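Long-range contacts in anaerobically-induced outer membrane porin OprE (Pseudomonas aeruginosa, PDB 4FRX), which probably acts as a porin, a water-filled beta-barrel of the outer membrane through which small solutes pass: residues K127-T132 and Q211-N216; Y221-L226 and D309-N314; R244-S249 and T322-T327; S248-K253 and K276-N281. One frame throughout, in Å; residues are numbered along the deposited sequence.

Contact 1: K127-T132 and Q211-N216. With C8E ((hydroxyethyloxy)tri(ethyloxy)octane), chain C.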
loop_
_atom_site.group_PDB
_atom_site.type_symbol
_atom_site.label_atom_id
_atom_site.label_comp_id
_atom_site.label_asym_id
_atom_site.label_seq_id
_atom_site.Cartn_x
_atom_site.Cartn_y
_atom_site.Cartn_z
ATOM N N LYS A 127 0.450 3.083 -7.195
ATOM C CA LYS A 127 1.375 2.269 -6.418
ATOM C C LYS A 127 2.750 2.947 -6.413
ATOM O O LYS A 127 3.672 2.491 -7.082
ATOM C CB LYS A 127 1.466 0.854 -7.001
ATOM C CG LYS A 127 0.138 0.105 -7.039
ATOM C CD LYS A 127 0.312 -1.329 -7.514
ATOM C CE LYS A 127 1.258 -2.100 -6.606
ATOM N NZ LYS A 127 0.673 -2.358 -5.259
ATOM N N LEU A 128 2.874 4.028 -5.643
ATOM C CA LEU A 128 4.033 4.920 -5.706
ATOM C C LEU A 128 4.617 5.076 -4.328
ATOM O O LEU A 128 3.943 4.805 -3.339
ATOM C CB LEU A 128 3.599 6.316 -6.183
ATOM C CG LEU A 128 2.918 6.408 -7.542
ATOM C CD1 LEU A 128 2.544 7.856 -7.829
ATOM C CD2 LEU A 128 3.800 5.840 -8.636
ATOM N N PRO A 129 5.865 5.545 -4.245
ATOM C CA PRO A 129 6.446 5.685 -2.902
ATOM C C PRO A 129 5.726 6.664 -1.974
ATOM O O PRO A 129 5.851 6.518 -0.769
ATOM C CB PRO A 129 7.866 6.155 -3.190
ATOM C CG PRO A 129 8.186 5.497 -4.522
ATOM C CD PRO A 129 6.899 5.584 -5.307
ATOM N N VAL A 130 4.978 7.625 -2.511
ATOM C CA VAL A 130 4.303 8.598 -1.668
ATOM C C VAL A 130 2.798 8.319 -1.580
ATOM O O VAL A 130 2.086 9.000 -0.859
ATOM C CB VAL A 130 4.539 10.030 -2.184
ATOM C CG1 VAL A 130 5.987 10.440 -1.929
ATOM C CG2 VAL A 130 4.239 10.099 -3.670
ATOM N N VAL A 131 2.334 7.304 -2.306
ATOM C CA VAL A 131 0.939 6.862 -2.208
ATOM C C VAL A 131 0.721 5.518 -2.902
ATOM O O VAL A 131 0.961 5.361 -4.102
ATOM C CB VAL A 131 -0.074 7.924 -2.750
ATOM C CG1 VAL A 131 0.291 8.381 -4.168
ATOM C CG2 VAL A 131 -1.534 7.394 -2.671
ATOM N N THR A 132 0.300 4.518 -2.137
ATOM C CA THR A 132 -0.103 3.261 -2.776
ATOM C C THR A 132 -1.338 2.724 -2.090
ATOM O O THR A 132 -1.496 2.849 -0.873
ATOM C CB THR A 132 0.984 2.153 -2.849
ATOM O OG1 THR A 132 0.583 1.016 -2.072
ATOM C CG2 THR A 132 2.281 2.637 -2.375
ATOM N N GLN A 211 14.951 7.024 -8.124
ATOM C CA GLN A 211 13.596 7.516 -7.971
ATOM C C GLN A 211 13.611 8.790 -7.152
ATOM O O GLN A 211 14.411 8.930 -6.233
ATOM C CB GLN A 211 12.779 6.505 -7.198
ATOM C CG GLN A 211 12.435 5.221 -7.927
ATOM C CD GLN A 211 11.634 4.305 -7.032
ATOM O OE1 GLN A 211 12.094 3.932 -5.950
ATOM N NE2 GLN A 211 10.418 3.966 -7.455
ATOM N N TYR A 212 12.733 9.719 -7.500
ATOM C CA TYR A 212 12.442 10.856 -6.653
ATOM C C TYR A 212 10.949 11.029 -6.707
ATOM O O TYR A 212 10.379 11.076 -7.802
ATOM C CB TYR A 212 13.090 12.160 -7.143
ATOM C CG TYR A 212 12.451 13.338 -6.443
ATOM C CD1 TYR A 212 12.791 13.646 -5.133
ATOM C CD2 TYR A 212 11.448 14.093 -7.054
ATOM C CE1 TYR A 212 12.184 14.683 -4.463
ATOM C CE2 TYR A 212 10.830 15.142 -6.385
ATOM C CZ TYR A 212 11.207 15.433 -5.097
ATOM O OH TYR A 212 10.601 16.465 -4.419
ATOM N N TYR A 213 10.320 11.147 -5.539
ATOM C CA TYR A 213 8.898 11.446 -5.451
ATOM C C TYR A 213 8.590 12.518 -4.408
ATOM O O TYR A 213 9.322 12.689 -3.430
ATOM C CB TYR A 213 8.075 10.180 -5.162
ATOM C CG TYR A 213 7.968 9.254 -6.374
ATOM C CD1 TYR A 213 8.965 8.323 -6.660
ATOM C CD2 TYR A 213 6.868 9.306 -7.225
ATOM C CE1 TYR A 213 8.888 7.487 -7.786
ATOM C CE2 TYR A 213 6.773 8.451 -8.342
ATOM C CZ TYR A 213 7.793 7.551 -8.611
ATOM O OH TYR A 213 7.726 6.701 -9.716
ATOM N N TYR A 214 7.480 13.209 -4.626
ATOM C CA TYR A 214 7.029 14.271 -3.762
ATOM C C TYR A 214 5.566 14.046 -3.463
ATOM O O TYR A 214 4.788 13.731 -4.358
ATOM C CB TYR A 214 7.217 15.621 -4.452
ATOM C CG TYR A 214 6.640 16.796 -3.692
ATOM C CD1 TYR A 214 7.248 17.271 -2.539
ATOM C CD2 TYR A 214 5.489 17.426 -4.136
ATOM C CE1 TYR A 214 6.714 18.354 -1.842
ATOM C CE2 TYR A 214 4.957 18.500 -3.464
ATOM C CZ TYR A 214 5.571 18.965 -2.321
ATOM O OH TYR A 214 5.025 20.043 -1.658
ATOM N N GLY A 215 5.198 14.187 -2.197
ATOM C CA GLY A 215 3.810 14.099 -1.796
ATOM C C GLY A 215 3.431 15.218 -0.847
ATOM O O GLY A 215 4.219 15.585 0.023
ATOM N N ASN A 216 2.228 15.759 -1.015
ATOM C CA ASN A 216 1.757 16.873 -0.198
ATOM C C ASN A 216 0.277 16.741 0.167
ATOM O O ASN A 216 -0.585 17.038 -0.645
ATOM C CB ASN A 216 1.999 18.192 -0.957
ATOM C CG ASN A 216 1.431 19.412 -0.241
ATOM O OD1 ASN A 216 1.052 20.388 -0.888
ATOM N ND2 ASN A 216 1.375 19.366 1.088
HETATM C C1 C8E C . 20.883 11.213 -21.535
HETATM C C2 C8E C . 20.077 12.264 -20.781
HETATM C C3 C8E C . 19.184 11.641 -19.712
HETATM C C4 C8E C . 19.845 11.703 -18.341
HETATM C C5 C8E C . 19.205 12.757 -17.447
HETATM C C6 C8E C . 19.802 12.681 -16.048
HETATM C C7 C8E C . 18.701 12.601 -15.001
HETATM C C8 C8E C . 19.125 11.727 -13.830
HETATM O O9 C8E C . 18.370 12.091 -12.696
HETATM C C10 C8E C . 17.282 11.230 -12.440
HETATM C C11 C8E C . 16.764 11.510 -11.034
HETATM O O12 C8E C . 15.567 10.798 -10.816
HETATM C C13 C8E C . 15.650 9.974 -9.677
#
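Pro129 sets CD over the centre of one face of the Tyr213 ring, 3.7 Å from the ring centroid and 12° off the ring normal, a CH-pi contact. It sits at the tip of an inward-folded hairpin, a type I beta turn from Leu128 to Val131, which meets the lumenal side of strand 208-217 in the beta-barrel wall. Proline suits the second position of such a turn, since its phi is already fixed near -62°, and its CH groups are polarised enough to suit an electron-rich ring. Pro129 CG is 3.6 Å from Tyr213 CD1. Leu128 crosses the phenol at about a right angle, its CD2 lying 4.0 Å from Tyr213 CE2. No hydrogen bond joins the two segments, so the contact is one of shape. The polar ends of these side chains bond elsewhere: Tyr213 OH and Gln211 NE2 both bond to Asp201 OD1 on the neighbouring strand. At Gly215 a CB would point toward the turn and come within about 3 Å of Val130 CB, so the missing side chain makes room for the valine. Val130 CG1 reaches within 3.8 Å of Gly215 N, while CG2, in the crowded position between backbone N and carbonyl carbon, lies 3.7 Å from Tyr214 O.

Contact 2: Y221-L226 and D309-N314. With C8E ((hydroxyethyloxy)tri(ethyloxy)octane), chain F.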
loop_
_atom_site.group_PDB
_atom_site.type_symbol
_atom_site.label_atom_id
_atom_site.label_comp_id
_atom_site.label_asym_id
_atom_site.label_seq_id
_atom_site.Cartn_x
_atom_site.Cartn_y
_atom_site.Cartn_z
ATOM N N TYR A 221 1.044 17.655 5.528
ATOM C CA TYR A 221 2.458 17.400 5.341
ATOM C C TYR A 221 2.962 17.556 3.922
ATOM O O TYR A 221 2.195 17.483 2.975
ATOM C CB TYR A 221 2.829 15.999 5.878
ATOM C CG TYR A 221 2.325 14.822 5.054
ATOM C CD1 TYR A 221 3.043 14.362 3.953
ATOM C CD2 TYR A 221 1.150 14.143 5.403
ATOM C CE1 TYR A 221 2.590 13.273 3.196
ATOM C CE2 TYR A 221 0.694 13.053 4.645
ATOM C CZ TYR A 221 1.418 12.623 3.551
ATOM O OH TYR A 221 0.973 11.539 2.802
ATOM N N LYS A 222 4.265 17.789 3.811
ATOM C CA LYS A 222 4.982 17.626 2.556
ATOM C C LYS A 222 6.041 16.554 2.756
ATOM O O LYS A 222 6.667 16.468 3.811
ATOM C CB LYS A 222 5.610 18.944 2.109
ATOM C CG LYS A 222 6.359 19.659 3.196
ATOM N N GLN A 223 6.236 15.723 1.741
ATOM C CA GLN A 223 7.099 14.579 1.874
ATOM C C GLN A 223 7.914 14.413 0.617
ATOM O O GLN A 223 7.356 14.413 -0.474
ATOM C CB GLN A 223 6.247 13.347 2.116
ATOM C CG GLN A 223 7.015 12.046 2.186
ATOM C CD GLN A 223 6.112 10.930 2.637
ATOM O OE1 GLN A 223 5.459 10.272 1.828
ATOM N NE2 GLN A 223 6.042 10.735 3.938
ATOM N N HIS A 224 9.231 14.331 0.778
ATOM C CA HIS A 224 10.139 14.016 -0.321
ATOM C C HIS A 224 10.717 12.622 -0.128
ATOM O O HIS A 224 10.976 12.207 0.999
ATOM C CB HIS A 224 11.288 15.015 -0.362
ATOM C CG HIS A 224 10.850 16.426 -0.561
ATOM N ND1 HIS A 224 10.803 17.018 -1.802
ATOM C CD2 HIS A 224 10.452 17.373 0.324
ATOM C CE1 HIS A 224 10.385 18.266 -1.677
ATOM N NE2 HIS A 224 10.169 18.509 -0.399
ATOM N N PHE A 225 10.917 11.907 -1.234
ATOM C CA PHE A 225 11.459 10.561 -1.215
ATOM C C PHE A 225 12.555 10.446 -2.271
ATOM O O PHE A 225 12.373 10.895 -3.395
ATOM C CB PHE A 225 10.354 9.569 -1.575
ATOM C CG PHE A 225 10.846 8.184 -1.897
ATOM C CD1 PHE A 225 11.161 7.295 -0.885
ATOM C CD2 PHE A 225 10.963 7.753 -3.222
ATOM C CE1 PHE A 225 11.592 6.001 -1.178
ATOM C CE2 PHE A 225 11.405 6.474 -3.521
ATOM C CZ PHE A 225 11.711 5.585 -2.495
ATOM N N LEU A 226 13.674 9.834 -1.908
ATOM C CA LEU A 226 14.682 9.389 -2.865
ATOM C C LEU A 226 14.813 7.877 -2.730
ATOM O O LEU A 226 14.678 7.338 -1.627
ATOM C CB LEU A 226 16.037 10.058 -2.591
ATOM C CG LEU A 226 16.086 11.567 -2.841
ATOM C CD1 LEU A 226 17.339 12.180 -2.200
ATOM C CD2 LEU A 226 16.011 11.888 -4.330
ATOM N N ASP A 309 5.448 10.176 13.892
ATOM C CA ASP A 309 5.435 8.927 13.134
ATOM C C ASP A 309 5.674 9.237 11.669
ATOM O O ASP A 309 5.567 10.382 11.215
ATOM C CB ASP A 309 4.083 8.216 13.245
ATOM C CG ASP A 309 3.751 7.758 14.661
ATOM O OD1 ASP A 309 4.575 7.896 15.599
ATOM O OD2 ASP A 309 2.633 7.241 14.819
ATOM N N PHE A 310 6.017 8.212 10.915
ATOM C CA PHE A 310 6.113 8.376 9.482
ATOM C C PHE A 310 4.712 8.612 8.917
ATOM O O PHE A 310 3.825 7.801 9.156
ATOM C CB PHE A 310 6.669 7.105 8.871
ATOM C CG PHE A 310 6.691 7.134 7.373
ATOM C CD1 PHE A 310 7.638 7.891 6.697
ATOM C CD2 PHE A 310 5.771 6.392 6.639
ATOM C CE1 PHE A 310 7.675 7.912 5.309
ATOM C CE2 PHE A 310 5.794 6.402 5.261
ATOM C CZ PHE A 310 6.756 7.168 4.589
ATOM N N PRO A 311 4.501 9.721 8.178
ATOM C CA PRO A 311 3.151 10.014 7.670
ATOM C C PRO A 311 2.835 9.378 6.307
ATOM O O PRO A 311 3.684 9.313 5.410
ATOM C CB PRO A 311 3.159 11.544 7.545
ATOM C CG PRO A 311 4.579 11.841 7.109
ATOM C CD PRO A 311 5.442 10.816 7.884
ATOM N N PHE A 312 1.592 8.923 6.166
ATOM C CA PHE A 312 1.079 8.328 4.933
ATOM C C PHE A 312 -0.455 8.380 4.979
ATOM O O PHE A 312 -1.053 8.427 6.068
ATOM C CB PHE A 312 1.567 6.883 4.759
ATOM C CG PHE A 312 1.272 5.995 5.934
ATOM C CD1 PHE A 312 2.089 6.015 7.060
ATOM C CD2 PHE A 312 0.181 5.141 5.918
ATOM C CE1 PHE A 312 1.821 5.197 8.155
ATOM C CE2 PHE A 312 -0.096 4.313 7.011
ATOM C CZ PHE A 312 0.732 4.336 8.124
ATOM N N LEU A 313 -1.083 8.352 3.807
ATOM C CA LEU A 313 -2.540 8.485 3.712
ATOM C C LEU A 313 -3.227 7.315 4.414
ATOM O O LEU A 313 -2.941 6.165 4.125
ATOM C CB LEU A 313 -2.976 8.547 2.253
ATOM C CG LEU A 313 -2.402 9.709 1.442
ATOM C CD1 LEU A 313 -3.009 9.735 0.049
ATOM C CD2 LEU A 313 -2.581 11.062 2.168
ATOM N N ASN A 314 -4.132 7.624 5.333
ATOM C CA ASN A 314 -4.662 6.608 6.245
ATOM C C ASN A 314 -5.955 7.100 6.862
ATOM O O ASN A 314 -5.925 7.915 7.788
ATOM C CB ASN A 314 -3.622 6.363 7.352
ATOM C CG ASN A 314 -3.975 5.201 8.260
ATOM O OD1 ASN A 314 -5.010 4.557 8.096
ATOM N ND2 ASN A 314 -3.097 4.919 9.224
HETATM C C3 C8E F . 18.770 10.158 -6.837
HETATM C C4 C8E F . 19.499 9.023 -6.115
HETATM C C5 C8E F . 18.686 8.466 -4.950
HETATM C C6 C8E F . 19.505 8.289 -3.677
HETATM C C7 C8E F . 19.425 6.871 -3.118
HETATM C C8 C8E F . 18.419 6.732 -1.975
HETATM O O9 C8E F . 19.078 6.741 -0.723
HETATM O O18 C8E F . 23.392 12.571 4.350
HETATM C C19 C8E F . 24.160 13.064 5.420
HETATM C C20 C8E F . 23.668 12.244 6.585
HETATM O O21 C8E F . 24.765 11.532 7.087
HETATM O O HOH W 1 3.860 8.403 2.758
#
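Tyr221 and Gln223 turn to the same side of their strand and meet the loop through Pro311, one by ring, the other by amide. Pro311 CB lies over the Tyr221 ring face, offset toward the rim and 3.9 Å from CD2, in a CH-pi contact 17° off the normal. At the far end of the phenol, Leu313 crosses at about a right angle and brings CD2 to 3.6 Å from Tyr221 OH. Gln223 is fully extended, CG anti to the backbone N (chi1 176°), and its length lets NE2 donate to Pro311 O at 3.1 Å. Water 1 bridges the other branch, donating to Gln223 OE1 at 2.6 Å and to Pro311 O at 2.8 Å, so two donors, the amide N-H and the water, grip Pro311 O. NE2 comes 3.5 Å from Phe310 CE1, the side chains crossing at about a right angle with their planes 11° apart, and it also bonds Ser248 OG on the next strand. A long loop bent inward and tied to lumenal side chains of the wall is typical of porin barrels.

Contact 3: R244-S249 and T322-T327; sequences RAFDSS and TAYLIT
The Arg244 guanidinium is sandwiched: the Tyr324 ring covers one face and Ile326 CG2 the opposite one, while Leu325 N and water 2 lie at its edge, in plane. On the Tyr324 ring, Arg244 NH1 sits over the centre of one face, 3.4 Å above the plane, and Phe246 CZ lies at the edge, near the plane. Guanidinium and phenol are almost perfectly parallel, planes 2° apart, and CZ sits 3.7 Å from the ring centroid, so flat stacking and cation-pi attraction coincide. On the other side Ile326 CG2 approaches to 3.7 Å from CZ, an apolar lid on a group whose N-H bonds all point within its plane. Arginine's extended chain, anti at chi2 and chi3, carries this charge from strand 237-250 of the porin beta-barrel across to the long inward-folded loop between strands 295-305 and 340-349. There NH1 makes a weak bond to Tyr324 O at 3.0 Å (136°), and water 2 accepts from NH1 at 3.0 Å while donating to Leu325 O. Asp242 holds NE in a salt bridge, which probably steadies the plane. Tyr324 is the centre of an inverse gamma turn, closed by a weak bond from Leu325 N to Ala323 O. The carbonyl of Tyr324 also meets the Phe246 ring at the edge, near the ring plane, with CE2 3.4 Å from Tyr324 O. Leu325 CD2 packs on the same carbon, 4.1 Å from Phe246 CE2.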
loop_
_atom_site.group_PDB
_atom_site.type_symbol
_atom_site.label_atom_id
_atom_site.label_comp_id
_atom_site.label_asym_id
_atom_site.label_seq_id
_atom_site.Cartn_x
_atom_site.Cartn_y
_atom_site.Cartn_z
ATOM N N ARG A 244 16.201 3.756 0.549
ATOM C CA ARG A 244 15.082 4.690 0.614
ATOM C C ARG A 244 15.375 5.767 1.649
ATOM O O ARG A 244 15.968 5.497 2.698
ATOM C CB ARG A 244 13.779 3.971 0.983
ATOM C CG ARG A 244 13.461 2.755 0.132
ATOM C CD ARG A 244 12.129 2.130 0.501
ATOM N NE ARG A 244 11.937 0.861 -0.197
ATOM C CZ ARG A 244 10.852 0.103 -0.086
ATOM N NH1 ARG A 244 9.859 0.488 0.700
ATOM N NH2 ARG A 244 10.771 -1.044 -0.751
ATOM N N ALA A 245 14.962 6.986 1.331
ATOM C CA ALA A 245 15.142 8.135 2.196
ATOM C C ALA A 245 13.883 8.979 2.051
ATOM O O ALA A 245 13.531 9.342 0.934
ATOM C CB ALA A 245 16.348 8.927 1.738
ATOM N N PHE A 246 13.202 9.269 3.158
ATOM C CA PHE A 246 12.017 10.136 3.152
ATOM C C PHE A 246 12.270 11.330 4.064
ATOM O O PHE A 246 12.769 11.163 5.170
ATOM C CB PHE A 246 10.796 9.423 3.743
ATOM C CG PHE A 246 10.132 8.407 2.843
ATOM C CD1 PHE A 246 9.104 8.784 1.983
ATOM C CD2 PHE A 246 10.446 7.062 2.947
ATOM C CE1 PHE A 246 8.443 7.838 1.195
ATOM C CE2 PHE A 246 9.793 6.114 2.162
ATOM C CZ PHE A 246 8.779 6.509 1.291
ATOM N N ASP A 247 11.908 12.534 3.637
ATOM C CA ASP A 247 11.885 13.655 4.573
ATOM C C ASP A 247 10.448 14.155 4.616
ATOM O O ASP A 247 9.905 14.549 3.590
ATOM C CB ASP A 247 12.780 14.787 4.104
ATOM C CG ASP A 247 12.782 15.954 5.068
ATOM O OD1 ASP A 247 13.492 15.867 6.081
ATOM O OD2 ASP A 247 12.051 16.939 4.829
ATOM N N SER A 248 9.838 14.143 5.797
ATOM C CA SER A 248 8.449 14.577 5.936
ATOM C C SER A 248 8.378 15.763 6.894
ATOM O O SER A 248 8.914 15.709 8.007
ATOM C CB SER A 248 7.592 13.458 6.489
ATOM O OG SER A 248 7.665 12.278 5.707
ATOM N N SER A 249 7.719 16.831 6.471
ATOM C CA SER A 249 7.604 18.014 7.317
ATOM C C SER A 249 6.201 18.574 7.248
ATOM O O SER A 249 5.405 18.141 6.414
ATOM C CB SER A 249 8.622 19.075 6.889
ATOM O OG SER A 249 8.434 19.437 5.535
ATOM N N THR A 322 -1.252 1.791 3.322
ATOM C CA THR A 322 0.061 1.219 3.016
ATOM C C THR A 322 1.134 2.296 3.067
ATOM O O THR A 322 1.001 3.331 2.422
ATOM C CB THR A 322 0.064 0.556 1.630
ATOM O OG1 THR A 322 -0.799 -0.591 1.651
ATOM C CG2 THR A 322 1.483 0.110 1.244
ATOM N N ALA A 323 2.173 2.067 3.865
ATOM C CA ALA A 323 3.343 2.951 3.863
ATOM C C ALA A 323 4.413 2.303 2.987
ATOM O O ALA A 323 4.591 1.075 3.020
ATOM C CB ALA A 323 3.872 3.171 5.280
ATOM N N TYR A 324 5.123 3.108 2.206
ATOM C CA TYR A 324 6.189 2.553 1.363
ATOM C C TYR A 324 7.492 2.395 2.159
ATOM O O TYR A 324 8.537 2.966 1.826
ATOM C CB TYR A 324 6.396 3.381 0.083
ATOM C CG TYR A 324 7.297 2.681 -0.913
ATOM C CD1 TYR A 324 6.937 1.440 -1.449
ATOM C CD2 TYR A 324 8.526 3.230 -1.291
ATOM C CE1 TYR A 324 7.762 0.776 -2.343
ATOM C CE2 TYR A 324 9.358 2.571 -2.200
ATOM C CZ TYR A 324 8.969 1.347 -2.717
ATOM O OH TYR A 324 9.785 0.684 -3.618
ATOM N N LEU A 325 7.402 1.608 3.227
ATOM C CA LEU A 325 8.525 1.300 4.098
ATOM C C LEU A 325 8.833 -0.190 3.976
ATOM O O LEU A 325 7.915 -1.013 3.825
ATOM C CB LEU A 325 8.161 1.628 5.563
ATOM C CG LEU A 325 7.815 3.086 5.920
ATOM C CD1 LEU A 325 7.348 3.229 7.380
ATOM C CD2 LEU A 325 8.989 4.041 5.635
ATOM N N ILE A 326 10.111 -0.548 4.098
ATOM C CA ILE A 326 10.510 -1.956 4.098
ATOM C C ILE A 326 9.949 -2.748 5.268
ATOM O O ILE A 326 10.030 -3.991 5.293
ATOM C CB ILE A 326 12.052 -2.147 4.015
ATOM C CG1 ILE A 326 12.765 -1.508 5.209
ATOM C CG2 ILE A 326 12.583 -1.606 2.685
ATOM C CD1 ILE A 326 14.268 -1.853 5.277
ATOM N N THR A 327 9.356 -2.023 6.212
ATOM C CA THR A 327 8.774 -2.600 7.415
ATOM C C THR A 327 7.240 -2.661 7.371
ATOM O O THR A 327 6.609 -3.005 8.363
ATOM C CB THR A 327 9.194 -1.803 8.662
ATOM O OG1 THR A 327 8.751 -0.440 8.532
ATOM C CG2 THR A 327 10.715 -1.835 8.842
HETATM O O HOH W 2 7.468 -1.234 1.080
#

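Contact 4: S248-K253 and K276-N281; sequences SSSDGK and KGEVDN
Asn281 O is gripped by two donors: Ser248 N at 2.8 Å (161°), nearly in line with the C=O bond, and water 3 at 2.9 Å. Serine's short hydroxyl lets Ser248 OG reach the same water at 2.7 Å, so it is tied to the carbonyl indirectly; Ser248 OG is also bonded to Gln223 NE2. The return bond, Asn281 N to Ser248 O at 3.1 Å, is straighter at the hydrogen and completes an antiparallel hydrogen-bonded pair. This is where strands 237-250 and 280-292 of the beta-barrel part company, leading into a long loop that is probably extracellular, since the connections at the other end of these strands are short. At Ser250 and Val279 water 4 replaces the direct backbone bond, accepting from Ser250 N and donating to Val279 O at 2.6 Å, although the chains stay about as close. Val279 CG1 packs 3.8 Å from Ser249 O, and its side chain touches Tyr221. Ser250 OG donates to Glu278 OE2 at 2.7 Å, where OE2 uses its anti lone pair, the one away from the other oxygen. In Glu278, CG is anti to the backbone N (chi1 -165°) and the chain is extended beyond it; OE1 has a long, weak ion pair with Arg260.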
loop_
_atom_site.group_PDB
_atom_site.type_symbol
_atom_site.label_atom_id
_atom_site.label_comp_id
_atom_site.label_asym_id
_atom_site.label_seq_id
_atom_site.Cartn_x
_atom_site.Cartn_y
_atom_site.Cartn_z
ATOM N N SER A 248 9.838 14.143 5.797
ATOM C CA SER A 248 8.449 14.577 5.936
ATOM C C SER A 248 8.378 15.763 6.894
ATOM O O SER A 248 8.914 15.709 8.007
ATOM C CB SER A 248 7.592 13.458 6.489
ATOM O OG SER A 248 7.665 12.278 5.707
ATOM N N SER A 249 7.719 16.831 6.471
ATOM C CA SER A 249 7.604 18.014 7.317
ATOM C C SER A 249 6.201 18.574 7.248
ATOM O O SER A 249 5.405 18.141 6.414
ATOM C CB SER A 249 8.622 19.075 6.889
ATOM O OG SER A 249 8.434 19.437 5.535
ATOM N N SER A 250 5.899 19.538 8.115
ATOM C CA SER A 250 4.549 20.074 8.208
ATOM C C SER A 250 4.158 20.966 7.036
ATOM O O SER A 250 5.009 21.587 6.398
ATOM C CB SER A 250 4.378 20.844 9.508
ATOM O OG SER A 250 5.287 21.931 9.577
ATOM N N ASP A 251 2.858 21.021 6.774
ATOM C CA ASP A 251 2.301 21.883 5.739
ATOM C C ASP A 251 1.051 22.534 6.301
ATOM O O ASP A 251 0.302 21.898 7.040
ATOM C CB ASP A 251 1.935 21.071 4.492
ATOM C CG ASP A 251 1.253 21.920 3.418
ATOM O OD1 ASP A 251 1.975 22.525 2.599
ATOM O OD2 ASP A 251 0.003 21.995 3.393
ATOM N N GLY A 252 0.835 23.804 5.972
ATOM C CA GLY A 252 -0.394 24.488 6.348
ATOM C C GLY A 252 -0.736 24.424 7.829
ATOM O O GLY A 252 0.089 24.759 8.673
ATOM N N LYS A 253 -1.950 23.973 8.134
ATOM C CA LYS A 253 -2.473 23.972 9.504
ATOM C C LYS A 253 -1.609 23.194 10.493
ATOM O O LYS A 253 -1.375 23.635 11.618
ATOM C CB LYS A 253 -3.906 23.450 9.520
ATOM C CG LYS A 253 -4.884 24.371 8.786
ATOM C CD LYS A 253 -6.316 23.899 8.942
ATOM C CE LYS A 253 -7.310 24.850 8.283
ATOM N NZ LYS A 253 -7.116 26.253 8.738
ATOM N N LYS A 276 0.401 13.704 19.976
ATOM C CA LYS A 276 -0.089 14.260 18.714
ATOM C C LYS A 276 0.578 15.614 18.513
ATOM O O LYS A 276 0.773 16.360 19.474
ATOM C CB LYS A 276 -1.619 14.422 18.744
ATOM C CG LYS A 276 -2.378 13.115 18.700
ATOM C CD LYS A 276 -3.878 13.346 18.731
ATOM C CE LYS A 276 -4.638 12.028 18.593
ATOM N NZ LYS A 276 -4.146 11.005 19.552
ATOM N N GLY A 277 0.942 15.937 17.281
ATOM C CA GLY A 277 1.609 17.204 17.042
ATOM C C GLY A 277 2.058 17.420 15.605
ATOM O O GLY A 277 1.419 16.956 14.664
ATOM N N GLU A 278 3.171 18.126 15.446
ATOM C CA GLU A 278 3.610 18.572 14.130
ATOM C C GLU A 278 4.258 17.407 13.393
ATOM O O GLU A 278 4.968 16.623 14.006
ATOM C CB GLU A 278 4.638 19.684 14.286
ATOM C CG GLU A 278 4.887 20.445 13.005
ATOM C CD GLU A 278 5.839 21.611 13.169
ATOM O OE1 GLU A 278 6.444 21.758 14.257
ATOM O OE2 GLU A 278 5.983 22.379 12.193
ATOM N N VAL A 279 4.012 17.287 12.090
ATOM C CA VAL A 279 4.752 16.309 11.288
ATOM C C VAL A 279 6.231 16.708 11.292
ATOM O O VAL A 279 6.552 17.881 11.146
ATOM C CB VAL A 279 4.219 16.205 9.837
ATOM C CG1 VAL A 279 5.152 15.364 8.979
ATOM C CG2 VAL A 279 2.818 15.618 9.826
ATOM N N ASP A 280 7.109 15.720 11.466
ATOM C CA ASP A 280 8.536 15.925 11.681
ATOM C C ASP A 280 9.167 14.539 11.715
ATOM O O ASP A 280 9.406 13.987 12.781
ATOM C CB ASP A 280 8.776 16.641 13.024
ATOM C CG ASP A 280 10.253 16.707 13.418
ATOM O OD1 ASP A 280 11.093 16.952 12.534
ATOM O OD2 ASP A 280 10.568 16.515 14.619
ATOM N N ASN A 281 9.437 13.972 10.540
ATOM C CA ASN A 281 9.971 12.622 10.445
ATOM C C ASN A 281 10.974 12.474 9.293
ATOM O O ASN A 281 10.750 12.955 8.180
ATOM C CB ASN A 281 8.822 11.611 10.284
ATOM C CG ASN A 281 9.302 10.160 10.251
ATOM O OD1 ASN A 281 9.308 9.476 11.270
ATOM N ND2 ASN A 281 9.686 9.687 9.079
HETATM O O HOH W 3 9.781 10.767 6.591
HETATM O O HOH W 4 8.137 19.790 10.298
#

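How the contacts relate
Three consecutive wall strands, 208-217, 221-234 and 237-250, supply one side of contacts 1, 2 and 3, and each receives an inward-folded chain on its lumenal face. Contacts 2 and 3 take two parts of the same long loop, their centres about 7 Å apart, and both are buried; contact 1 is partly buried and joined without a hydrogen bond, mostly by apolar packing. Contact 2 adds a side-chain amide and a water, and contact 3 a stacked cation. Contact 4 differs: it pairs adjacent strands by backbone bonds where the barrel gives way to loop, its centre about 21 Å from the centre of the chain. Ser248 joins it to contact 2 through Gln223, while Tyr324 packs on Pro129 to join contacts 1 and 3.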